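PDB 6IV9: Cas13d, which binds CRISPR RNA and, through its two HEPN domains, directs both maturation of that RNA and cleavage of target RNA. Local coordinates for residues A[376-381]-A[438-443]. The protein carries 2 engineered substitutions. Residues are numbered along the deposited sequence; the frame is centred on the assembly and turned at random.
Sequences IKKLRE and EKEGIY. With nucleotides of chain B.
Lys378 on helix 376-386 lies across Tyr443 on helix 436-464 in a helix-helix packing contact at the surface that holds the crRNA backbone. In this all-helical part of Cas13d the two short segments cross at -71°, their axes 10.6 Å apart at closest approach. The contact turns on a CH-pi interaction: Lys378 CD sits over the centre of one face of the Tyr443 ring, 3.3 Å from its centroid. Because chi1 (-163°) swings CG away from the backbone N, the lysine chain comes in over the ring; the bends at chi3 and chi4 then lift CE and NZ off it, up along its normal, to Glu440. Lys378 NZ forms a salt bridge with Glu440, 2.9 Å to Glu440 OE1 through the syn lone pair of that oxygen, and a weak second bond to Glu440 OE2. Leu379 CD2 approaches the same ring obliquely, 3.7 Å from Tyr443 CD1, and its side chain also touches Tyr415 and Leu450. The Tyr443 hydroxyl also hydrogen-bonds with Ser375 N. A leucine in place of Tyr443 would probably leave Lys378 without its aromatic platform and the C32 phosphate of chain B without its hydroxyl donor. One turn earlier, Lys439 NZ bridges two successive phosphates, U31 OP1 and C32 OP2 of chain B. OP1 of C32 of chain B lies at the edge of the Tyr443 ring, in its plane, and accepts the hydrogen bond from Tyr443 OH at 2.7 Å.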
# COMPACT_ATOMS: atom_id res chain seq x y z
N ILE A 376 14.60 -12.52 8.43
CA ILE A 376 14.69 -13.44 9.59
C ILE A 376 13.61 -14.52 9.43
O ILE A 376 13.89 -15.68 9.61
CB ILE A 376 14.53 -12.66 10.90
CG1 ILE A 376 15.80 -11.86 11.21
CG2 ILE A 376 14.17 -13.59 12.03
CD1 ILE A 376 16.99 -12.70 11.51
N LYS A 377 12.42 -14.11 9.01
CA LYS A 377 11.29 -15.04 8.81
C LYS A 377 11.68 -16.08 7.76
O LYS A 377 11.39 -17.23 7.94
CB LYS A 377 10.08 -14.24 8.35
CG LYS A 377 8.91 -15.03 7.80
CD LYS A 377 7.75 -14.13 7.50
CE LYS A 377 6.64 -14.79 6.71
NZ LYS A 377 5.51 -13.85 6.48
N LYS A 378 12.34 -15.66 6.69
CA LYS A 378 12.71 -16.64 5.65
C LYS A 378 13.70 -17.66 6.22
O LYS A 378 13.58 -18.81 5.88
CB LYS A 378 13.23 -15.93 4.40
CG LYS A 378 13.26 -16.79 3.15
CD LYS A 378 14.04 -16.18 2.04
CE LYS A 378 13.20 -15.79 0.86
NZ LYS A 378 12.44 -16.95 0.33
N LEU A 379 14.65 -17.21 7.03
CA LEU A 379 15.62 -18.14 7.63
C LEU A 379 14.88 -19.12 8.54
O LEU A 379 15.12 -20.31 8.42
CB LEU A 379 16.65 -17.34 8.43
CG LEU A 379 17.67 -16.58 7.60
CD1 LEU A 379 18.44 -15.63 8.47
CD2 LEU A 379 18.60 -17.53 6.88
N ARG A 380 13.99 -18.61 9.38
CA ARG A 380 13.23 -19.49 10.29
C ARG A 380 12.37 -20.45 9.46
O ARG A 380 12.32 -21.62 9.80
CB ARG A 380 12.36 -18.65 11.23
CG ARG A 380 11.41 -19.47 12.08
CD ARG A 380 10.00 -19.37 11.59
NE ARG A 380 9.53 -18.01 11.73
CZ ARG A 380 8.47 -17.52 11.13
NH1 ARG A 380 7.78 -18.27 10.31
NH2 ARG A 380 8.11 -16.27 11.36
N GLU A 381 11.75 -19.96 8.40
CA GLU A 381 10.90 -20.84 7.56
C GLU A 381 11.76 -21.95 6.93
O GLU A 381 11.29 -23.05 6.88
CB GLU A 381 10.20 -20.02 6.47
CG GLU A 381 8.99 -19.28 6.96
CD GLU A 381 8.39 -18.36 5.92
OE1 GLU A 381 7.22 -17.99 6.07
OE2 GLU A 381 9.08 -18.01 4.95
N GLU A 438 19.64 -18.90 -6.76
CA GLU A 438 20.88 -18.72 -5.97
C GLU A 438 20.52 -18.11 -4.62
O GLU A 438 21.05 -18.53 -3.63
CB GLU A 438 21.82 -17.76 -6.68
CG GLU A 438 22.66 -18.44 -7.72
CD GLU A 438 23.46 -17.49 -8.59
OE1 GLU A 438 23.55 -17.77 -9.78
OE2 GLU A 438 24.00 -16.51 -8.06
N LYS A 439 19.62 -17.14 -4.61
CA LYS A 439 19.23 -16.47 -3.35
C LYS A 439 18.59 -17.48 -2.40
O LYS A 439 18.94 -17.49 -1.25
CB LYS A 439 18.28 -15.31 -3.64
CG LYS A 439 17.92 -14.48 -2.43
CD LYS A 439 16.90 -13.45 -2.75
CE LYS A 439 17.52 -12.19 -3.28
NZ LYS A 439 16.48 -11.21 -3.65
N GLU A 440 17.71 -18.34 -2.91
CA GLU A 440 17.06 -19.37 -2.06
C GLU A 440 18.14 -20.29 -1.49
O GLU A 440 18.04 -20.64 -0.33
CB GLU A 440 16.04 -20.16 -2.87
CG GLU A 440 14.82 -19.36 -3.24
CD GLU A 440 14.23 -18.57 -2.10
OE1 GLU A 440 13.54 -19.17 -1.27
OE2 GLU A 440 14.48 -17.35 -2.03
N GLY A 441 19.13 -20.64 -2.30
CA GLY A 441 20.24 -21.50 -1.86
C GLY A 441 21.02 -20.86 -0.74
O GLY A 441 21.45 -21.55 0.15
N ILE A 442 21.22 -19.55 -0.81
CA ILE A 442 21.97 -18.85 0.25
C ILE A 442 21.18 -18.93 1.57
O ILE A 442 21.78 -19.17 2.59
CB ILE A 442 22.30 -17.42 -0.20
CG1 ILE A 442 23.35 -17.43 -1.30
CG2 ILE A 442 22.73 -16.58 0.98
CD1 ILE A 442 23.30 -16.25 -2.22
N TYR A 443 19.87 -18.72 1.51
CA TYR A 443 19.03 -18.80 2.72
C TYR A 443 19.07 -20.23 3.27
O TYR A 443 19.16 -20.42 4.46
CB TYR A 443 17.61 -18.35 2.40
CG TYR A 443 17.40 -16.87 2.52
CD1 TYR A 443 17.14 -16.29 3.74
CD2 TYR A 443 17.50 -16.03 1.42
CE1 TYR A 443 16.95 -14.94 3.88
CE2 TYR A 443 17.32 -14.67 1.54
CZ TYR A 443 17.04 -14.12 2.77
OH TYR A 443 16.86 -12.79 2.93
P C B 32 17.15 -10.04 0.17
OP1 C B 32 17.11 -11.46 0.64
OP2 C B 32 16.27 -9.64 -0.92
O5' C B 32 16.98 -9.11 1.43
C5' C B 32 15.71 -8.65 1.92
C4' C B 32 15.95 -7.57 2.93
O4' C B 32 16.50 -6.42 2.26
C3' C B 32 14.69 -7.06 3.58
O3' C B 32 14.32 -7.86 4.69
C2' C B 32 15.10 -5.66 4.00
O2' C B 32 15.84 -5.64 5.20
C1' C B 32 15.94 -5.23 2.81
N1 C B 32 15.15 -4.55 1.76
C2 C B 32 14.64 -3.29 2.02
O2 C B 32 14.80 -2.80 3.14
N3 C B 32 13.97 -2.63 1.05
C4 C B 32 13.83 -3.19 -0.15
N4 C B 32 13.17 -2.49 -1.09
C5 C B 32 14.41 -4.45 -0.48
C6 C B 32 15.05 -5.10 0.50
P U B 31 18.01 -7.82 -4.88
OP1 U B 31 18.07 -9.20 -5.35
OP2 U B 31 16.79 -6.99 -4.76
O5' U B 31 18.51 -7.79 -3.39
C5' U B 31 19.70 -8.55 -3.04
C4' U B 31 20.04 -8.22 -1.61
O4' U B 31 20.46 -6.84 -1.54
C3' U B 31 18.93 -8.28 -0.56
O3' U B 31 18.61 -9.63 -0.21
C2' U B 31 19.55 -7.48 0.57
O2' U B 31 20.51 -8.23 1.27
C1' U B 31 20.24 -6.37 -0.21
N1 U B 31 19.34 -5.23 -0.31
C2 U B 31 19.29 -4.38 0.77
O2 U B 31 19.94 -4.58 1.78
N3 U B 31 18.44 -3.33 0.62
C4 U B 31 17.65 -3.04 -0.47
O4 U B 31 16.90 -2.07 -0.45
C5 U B 31 17.76 -3.97 -1.54
C6 U B 31 18.58 -5.01 -1.42